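D-alanyl-D-alanine carboxypeptidase (Penicillin binding protein) family protein (Francisella tularensis subsp. tularensis, PDB 6OSU) probably removes the C-terminal D-alanine from peptidoglycan precursor peptides, as a penicillin-binding serine carboxypeptidase of the S11 family. Local coordinates at residues A31-M43 against I50-P62. Residues are numbered along the deposited sequence; the frame is centred on the assembly and turned at random.
Sequences ANIELDAPAWVTM and IVSEKNMDVRRAP
Trp40 and Thr42 pair with Lys54 and Ser52 across an antiparallel hairpin, strands 39-43 and 50-54 running at 178° with their axes 4.5 Å apart, and a beta bulge shifts the register between Thr42 and Met43, where Thr42 O accepts from Val51 N. Trp40 and Lys54 carry much of the side-chain contact. With CG held between its own backbone N and carbonyl carbon (chi1 77°), the Trp40 indole lies back across the neighbouring strand. Lys54 CB sits almost squarely over its six-membered ring, 3.5 Å from the centroid, a CH-pi contact, while Leu35 CD1 packs on the opposite face. At the indole edge, Trp40 NE1 donates to Ser52 OG at 3.1 Å, a bond tilted slightly from the ring plane. Bent at chi3, the Lys54 chain lays CE against Trp40 CZ3 and 3.4 Å from Ala37 O. On the other face of the sheet, Val41, which also packs on Ala176 and Ala180 of helix 176-189, meets Glu53 CB and Ile50 CG2 through its CG2. Just past strand 50-54, where a type I turn begins, Asn55 ND2 donates to Pro38 O at 2.9 Å, and Pro38 CG rests over one face of the Arg60 guanidinium, whose NH1 bonds to Ala285 O. Thr42 OG1 is hydrogen-bonded to Ser302 OG; backbone bonds of Ala39, Val41 and Met43 join the hairpin to strand 298-307, leaving 50-54 outermost. Gripped on both faces and by its N-H, the indole should be fixed in rotation, tying Leu35 to the edge strand.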
ATOM      1  N   ALA A  31      -1.061  10.993  19.516  1.00 75.91           N
ATOM      2  CA  ALA A  31       0.108  10.589  20.285  1.00 77.71           C
ATOM      3  C   ALA A  31       1.066   9.784  19.418  1.00 80.12           C
ATOM      4  O   ALA A  31       0.647   9.017  18.546  1.00 80.81           O
ATOM      5  CB  ALA A  31      -0.313   9.779  21.509  1.00 77.15           C
ATOM      6  N   ASN A  32       2.363   9.971  19.648  1.00 82.04           N
ATOM      7  CA  ASN A  32       3.378   9.228  18.908  1.00 84.46           C
ATOM      8  C   ASN A  32       3.327   7.762  19.319  1.00 84.79           C
ATOM      9  O   ASN A  32       3.639   7.413  20.463  1.00 86.40           O
ATOM     10  CB  ASN A  32       4.760   9.825  19.154  1.00 86.97           C
ATOM     11  CG  ASN A  32       5.303  10.551  17.937  1.00 88.99           C
ATOM     12  OD1 ASN A  32       4.551  11.163  17.178  1.00 90.55           O
ATOM     13  ND2 ASN A  32       6.614  10.474  17.738  1.00 89.96           N
ATOM     14  N   ILE A  33       2.933   6.901  18.380  1.00 83.78           N
ATOM     15  CA  ILE A  33       2.749   5.487  18.671  1.00 84.53           C
ATOM     16  C   ILE A  33       4.093   4.839  18.990  1.00 85.44           C
ATOM     17  O   ILE A  33       5.151   5.263  18.502  1.00 86.58           O
ATOM     18  CB  ILE A  33       2.053   4.796  17.483  1.00 85.33           C
ATOM     19  CG1 ILE A  33       1.499   3.429  17.886  1.00 85.97           C
ATOM     20  CG2 ILE A  33       2.995   4.679  16.296  1.00 86.49           C
ATOM     21  CD1 ILE A  33       0.110   3.493  18.479  1.00 86.28           C
ATOM     22  N   GLU A  34       4.059   3.806  19.831  1.00 86.13           N
ATOM     23  CA  GLU A  34       5.260   3.076  20.223  1.00 87.24           C
ATOM     24  C   GLU A  34       5.057   1.590  19.975  1.00 85.55           C
ATOM     25  O   GLU A  34       4.144   0.981  20.543  1.00 86.91           O
ATOM     26  CB  GLU A  34       5.608   3.318  21.694  1.00 91.06           C
ATOM     27  CG  GLU A  34       6.492   4.527  21.949  1.00 93.56           C
ATOM     28  CD  GLU A  34       7.216   4.441  23.284  1.00 97.43           C
ATOM     29  OE1 GLU A  34       7.521   3.311  23.727  1.00 99.76           O
ATOM     30  OE2 GLU A  34       7.476   5.500  23.894  1.00 97.88           O
ATOM     31  N   LEU A  35       5.904   1.016  19.129  1.00 83.09           N
ATOM     32  CA  LEU A  35       6.017  -0.421  18.939  1.00 82.66           C
ATOM     33  C   LEU A  35       7.468  -0.819  19.173  1.00 84.35           C
ATOM     34  O   LEU A  35       8.366   0.026  19.204  1.00 85.55           O
ATOM     35  CB  LEU A  35       5.571  -0.837  17.531  1.00 80.41           C
ATOM     36  CG  LEU A  35       4.374  -0.119  16.901  1.00 77.98           C
ATOM     37  CD1 LEU A  35       4.184  -0.583  15.466  1.00 77.70           C
ATOM     38  CD2 LEU A  35       3.109  -0.344  17.710  1.00 78.47           C
ATOM     39  N   ASP A  36       7.703  -2.117  19.344  1.00 85.05           N
ATOM     40  CA  ASP A  36       9.067  -2.616  19.456  1.00 86.71           C
ATOM     41  C   ASP A  36       9.596  -3.157  18.133  1.00 85.29           C
ATOM     42  O   ASP A  36      10.650  -3.800  18.114  1.00 87.42           O
ATOM     43  CB  ASP A  36       9.171  -3.675  20.565  1.00 91.09           C
ATOM     44  CG  ASP A  36       8.247  -4.860  20.353  1.00 93.58           C
ATOM     45  OD1 ASP A  36       7.942  -5.204  19.192  1.00 93.96           O
ATOM     46  OD2 ASP A  36       7.827  -5.454  21.370  1.00 96.23           O
ATOM     47  N   ALA A  37       8.882  -2.923  17.036  1.00 81.28           N
ATOM     48  CA  ALA A  37       9.427  -3.226  15.724  1.00 79.04           C
ATOM     49  C   ALA A  37      10.605  -2.297  15.439  1.00 75.84           C
ATOM     50  O   ALA A  37      10.528  -1.096  15.714  1.00 74.24           O
ATOM     51  CB  ALA A  37       8.365  -3.072  14.639  1.00 78.02           C
ATOM     52  N   PRO A  38      11.713  -2.823  14.919  1.00 74.95           N
ATOM     53  CA  PRO A  38      12.850  -1.952  14.582  1.00 74.24           C
ATOM     54  C   PRO A  38      12.540  -0.906  13.520  1.00 73.18           C
ATOM     55  O   PRO A  38      13.270   0.090  13.432  1.00 72.52           O
ATOM     56  CB  PRO A  38      13.921  -2.940  14.102  1.00 75.49           C
ATOM     57  CG  PRO A  38      13.187  -4.216  13.807  1.00 75.74           C
ATOM     58  CD  PRO A  38      12.025  -4.249  14.741  1.00 75.80           C
ATOM     59  N   ALA A  39      11.493  -1.087  12.714  1.00 56.83           N
ATOM     60  CA  ALA A  39      11.161  -0.115  11.681  1.00 55.63           C
ATOM     61  C   ALA A  39       9.702  -0.275  11.276  1.00 55.05           C
ATOM     62  O   ALA A  39       9.170  -1.387  11.257  1.00 55.49           O
ATOM     63  CB  ALA A  39      12.065  -0.272  10.454  1.00 54.41           C
ATOM     64  N   TRP A  40       9.068   0.850  10.945  1.00 53.96           N
ATOM     65  CA  TRP A  40       7.710   0.827  10.415  1.00 51.36           C
ATOM     66  C   TRP A  40       7.412   2.151   9.728  1.00 51.01           C
ATOM     67  O   TRP A  40       8.119   3.144   9.915  1.00 52.82           O
ATOM     68  CB  TRP A  40       6.666   0.555  11.507  1.00 51.94           C
ATOM     69  CG  TRP A  40       6.364   1.733  12.392  1.00 53.97           C
ATOM     70  CD1 TRP A  40       5.581   2.812  12.089  1.00 53.88           C
ATOM     71  CD2 TRP A  40       6.820   1.935  13.735  1.00 56.21           C
ATOM     72  NE1 TRP A  40       5.535   3.678  13.153  1.00 56.09           N
ATOM     73  CE2 TRP A  40       6.285   3.163  14.177  1.00 57.20           C
ATOM     74  CE3 TRP A  40       7.632   1.203  14.604  1.00 57.85           C
ATOM     75  CZ2 TRP A  40       6.536   3.672  15.449  1.00 58.92           C
ATOM     76  CZ3 TRP A  40       7.878   1.711  15.869  1.00 60.40           C
ATOM     77  CH2 TRP A  40       7.332   2.934  16.277  1.00 60.56           C
ATOM     78  N   VAL A  41       6.338   2.149   8.941  1.00 48.88           N
ATOM     79  CA  VAL A  41       5.822   3.360   8.313  1.00 48.44           C
ATOM     80  C   VAL A  41       4.337   3.161   8.039  1.00 47.22           C
ATOM     81  O   VAL A  41       3.894   2.055   7.718  1.00 47.03           O
ATOM     82  CB  VAL A  41       6.590   3.712   7.019  1.00 48.38           C
ATOM     83  CG1 VAL A  41       6.274   2.716   5.914  1.00 46.04           C
ATOM     84  CG2 VAL A  41       6.265   5.140   6.572  1.00 48.83           C
ATOM     85  N   THR A  42       3.565   4.234   8.196  1.00 48.22           N
ATOM     86  CA  THR A  42       2.153   4.252   7.844  1.00 49.72           C
ATOM     87  C   THR A  42       1.914   5.437   6.923  1.00 50.50           C
ATOM     88  O   THR A  42       2.253   6.573   7.270  1.00 51.56           O
ATOM     89  CB  THR A  42       1.249   4.349   9.080  1.00 52.44           C
ATOM     90  OG1 THR A  42       1.596   3.320  10.015  1.00 54.75           O
ATOM     91  CG2 THR A  42      -0.218   4.186   8.683  1.00 51.42           C
ATOM     92  N   MET A  43       1.330   5.172   5.759  1.00 50.09           N
ATOM     93  CA  MET A  43       1.169   6.178   4.720  1.00 51.46           C
ATOM     94  C   MET A  43      -0.261   6.163   4.203  1.00 51.00           C
ATOM     95  O   MET A  43      -0.855   5.095   4.029  1.00 50.10           O
ATOM     96  CB  MET A  43       2.157   5.925   3.570  1.00 51.94           C
ATOM     97  CG  MET A  43       1.841   6.659   2.286  1.00 54.06           C
ATOM     98  SD  MET A  43       2.919   6.161   0.929  1.00 55.10           S
ATOM     99  CE  MET A  43       4.509   6.712   1.544  1.00 55.33           C
ATOM    100  N   ILE A  50       2.761  10.613   5.141  1.00 50.41           N
ATOM    101  CA  ILE A  50       3.199   9.697   6.185  1.00 49.63           C
ATOM    102  C   ILE A  50       2.675  10.219   7.515  1.00 51.28           C
ATOM    103  O   ILE A  50       2.955  11.361   7.897  1.00 52.72           O
ATOM    104  CB  ILE A  50       4.730   9.571   6.201  1.00 49.98           C
ATOM    105  CG1 ILE A  50       5.221   8.951   4.890  1.00 49.56           C
ATOM    106  CG2 ILE A  50       5.189   8.777   7.419  1.00 49.12           C
ATOM    107  CD1 ILE A  50       6.699   9.159   4.639  1.00 50.98           C
ATOM    108  N   VAL A  51       1.910   9.389   8.220  1.00 51.26           N
ATOM    109  CA  VAL A  51       1.312   9.785   9.491  1.00 53.93           C
ATOM    110  C   VAL A  51       2.000   9.156  10.692  1.00 55.63           C
ATOM    111  O   VAL A  51       1.753   9.597  11.828  1.00 57.30           O
ATOM    112  CB  VAL A  51      -0.199   9.468   9.525  1.00 53.13           C
ATOM    113  CG1 VAL A  51      -0.914  10.191   8.392  1.00 52.15           C
ATOM    114  CG2 VAL A  51      -0.435   7.960   9.448  1.00 50.44           C
ATOM    115  N   SER A  52       2.850   8.151  10.489  1.00 54.76           N
ATOM    116  CA  SER A  52       3.538   7.470  11.575  1.00 55.57           C
ATOM    117  C   SER A  52       4.697   6.682  10.984  1.00 55.74           C
ATOM    118  O   SER A  52       4.535   6.028   9.951  1.00 55.55           O
ATOM    119  CB  SER A  52       2.586   6.539  12.337  1.00 55.79           C
ATOM    120  OG  SER A  52       3.267   5.825  13.356  1.00 57.63           O
ATOM    121  N   GLU A  53       5.860   6.759  11.629  1.00 56.68           N
ATOM    122  CA  GLU A  53       7.012   5.999  11.158  1.00 56.95           C
ATOM    123  C   GLU A  53       8.107   6.021  12.212  1.00 58.03           C
ATOM    124  O   GLU A  53       8.219   6.972  12.991  1.00 60.38           O
ATOM    125  CB  GLU A  53       7.552   6.550   9.829  1.00 57.93           C
ATOM    126  CG  GLU A  53       8.110   7.970   9.893  1.00 61.87           C
ATOM    127  CD  GLU A  53       9.582   8.017  10.276  1.00 66.34           C
ATOM    128  OE1 GLU A  53      10.084   9.118  10.578  1.00 70.00           O
ATOM    129  OE2 GLU A  53      10.239   6.956  10.280  1.00 66.99           O
ATOM    130  N   LYS A  54       8.910   4.959  12.221  1.00 57.80           N
ATOM    131  CA  LYS A  54      10.178   4.927  12.939  1.00 61.32           C
ATOM    132  C   LYS A  54      11.208   4.241  12.057  1.00 59.81           C
ATOM    133  O   LYS A  54      10.933   3.175  11.497  1.00 56.55           O
ATOM    134  CB  LYS A  54      10.076   4.199  14.289  1.00 63.78           C
ATOM    135  CG  LYS A  54      11.417   4.109  15.022  1.00 67.97           C
ATOM    136  CD  LYS A  54      11.279   3.597  16.456  1.00 72.16           C
ATOM    137  CE  LYS A  54      11.290   2.075  16.527  1.00 73.03           C
ATOM    138  NZ  LYS A  54      11.283   1.589  17.938  1.00 76.09           N
ATOM    139  N   ASN A  55      12.382   4.863  11.928  1.00 61.41           N
ATOM    140  CA  ASN A  55      13.507   4.289  11.186  1.00 61.57           C
ATOM    141  C   ASN A  55      13.105   3.916   9.762  1.00 59.89           C
ATOM    142  O   ASN A  55      13.584   2.931   9.197  1.00 59.42           O
ATOM    143  CB  ASN A  55      14.079   3.073  11.921  1.00 62.16           C
ATOM    144  CG  ASN A  55      14.673   3.430  13.265  1.00 64.56           C
ATOM    145  OD1 ASN A  55      15.420   4.402  13.388  1.00 66.46           O
ATOM    146  ND2 ASN A  55      14.343   2.642  14.283  1.00 64.65           N
ATOM    147  N   MET A  56      12.213   4.714   9.167  1.00 59.84           N
ATOM    148  CA  MET A  56      11.606   4.327   7.898  1.00 58.12           C
ATOM    149  C   MET A  56      12.604   4.265   6.749  1.00 57.08           C
ATOM    150  O   MET A  56      12.262   3.720   5.694  1.00 54.81           O
ATOM    151  CB  MET A  56      10.466   5.281   7.534  1.00 58.85           C
ATOM    152  CG  MET A  56      10.912   6.674   7.127  1.00 62.25           C
ATOM    153  SD  MET A  56       9.546   7.667   6.490  1.00 63.60           S
ATOM    154  CE  MET A  56      10.370   9.232   6.205  1.00 65.12           C
ATOM    155  N   ASP A  57      13.819   4.784   6.926  1.00 59.20           N
ATOM    156  CA  ASP A  57      14.840   4.765   5.888  1.00 60.81           C
ATOM    157  C   ASP A  57      16.026   3.873   6.236  1.00 62.51           C
ATOM    158  O   ASP A  57      17.019   3.871   5.501  1.00 64.30           O
ATOM    159  CB  ASP A  57      15.328   6.185   5.599  1.00 64.21           C
ATOM    160  CG  ASP A  57      14.270   7.034   4.927  1.00 65.78           C
ATOM    161  OD1 ASP A  57      13.557   6.516   4.037  1.00 65.15           O
ATOM    162  OD2 ASP A  57      14.145   8.219   5.294  1.00 68.32           O
ATOM    163  N   VAL A  58      15.949   3.117   7.329  1.00 62.11           N
ATOM    164  CA  VAL A  58      17.033   2.218   7.712  1.00 63.10           C
ATOM    165  C   VAL A  58      16.954   0.960   6.859  1.00 60.70           C
ATOM    166  O   VAL A  58      15.882   0.367   6.698  1.00 57.64           O
ATOM    167  CB  VAL A  58      16.964   1.885   9.212  1.00 65.11           C
ATOM    168  CG1 VAL A  58      18.025   0.857   9.583  1.00 67.47           C
ATOM    169  CG2 VAL A  58      17.141   3.149  10.044  1.00 67.05           C
ATOM    170  N   ARG A  59      18.089   0.551   6.308  1.00 62.43           N
ATOM    171  CA  ARG A  59      18.116  -0.579   5.390  1.00 61.52           C
ATOM    172  C   ARG A  59      18.076  -1.892   6.166  1.00 61.05           C
ATOM    173  O   ARG A  59      18.919  -2.134   7.037  1.00 63.54           O
ATOM    174  CB  ARG A  59      19.355  -0.492   4.506  1.00 63.49           C
ATOM    175  CG  ARG A  59      19.279   0.670   3.538  1.00 64.56           C
ATOM    176  CD  ARG A  59      20.553   0.873   2.748  1.00 68.73           C
ATOM    177  NE  ARG A  59      20.387   1.958   1.785  1.00 69.78           N
ATOM    178  CZ  ARG A  59      21.245   2.234   0.808  1.00 71.52           C
ATOM    179  NH1 ARG A  59      22.340   1.502   0.656  1.00 73.11           N
ATOM    180  NH2 ARG A  59      21.001   3.242  -0.018  1.00 71.45           N
ATOM    181  N   ARG A  60      17.089  -2.729   5.857  1.00 58.27           N
ATOM    182  CA  ARG A  60      16.935  -4.046   6.452  1.00 59.03           C
ATOM    183  C   ARG A  60      16.702  -5.064   5.346  1.00 56.47           C
ATOM    184  O   ARG A  60      16.502  -4.708   4.182  1.00 54.17           O
ATOM    185  CB  ARG A  60      15.774  -4.090   7.457  1.00 59.78           C
ATOM    186  CG  ARG A  60      15.773  -2.987   8.492  1.00 62.41           C
ATOM    187  CD  ARG A  60      14.801  -3.323   9.615  1.00 64.07           C
ATOM    188  NE  ARG A  60      15.422  -4.148  10.652  1.00 68.16           N
ATOM    189  CZ  ARG A  60      15.332  -5.473  10.718  1.00 68.58           C
ATOM    190  NH1 ARG A  60      14.640  -6.143   9.808  1.00 66.04           N
ATOM    191  NH2 ARG A  60      15.936  -6.129  11.701  1.00 72.07           N
ATOM    192  N   ALA A  61      16.708  -6.343   5.727  1.00 56.78           N
ATOM    193  CA  ALA A  61      16.579  -7.410   4.745  1.00 56.02           C
ATOM    194  C   ALA A  61      15.132  -7.494   4.259  1.00 55.63           C
ATOM    195  O   ALA A  61      14.202  -7.233   5.028  1.00 56.02           O
ATOM    196  CB  ALA A  61      17.025  -8.745   5.341  1.00 56.50           C
ATOM    197  N   PRO A  62      14.905  -7.823   2.981  1.00 54.57           N
ATOM    198  CA  PRO A  62      13.538  -7.754   2.447  1.00 52.29           C
ATOM    199  C   PRO A  62      12.695  -8.989   2.734  1.00 52.03           C
ATOM    200  O   PRO A  62      11.480  -8.862   2.891  1.00 49.98           O
ATOM    201  CB  PRO A  62      13.755  -7.579   0.935  1.00 50.58           C
ATOM    202  CG  PRO A  62      15.217  -7.325   0.762  1.00 53.31           C
ATOM    203  CD  PRO A  62      15.886  -8.005   1.905  1.00 55.15           C
TER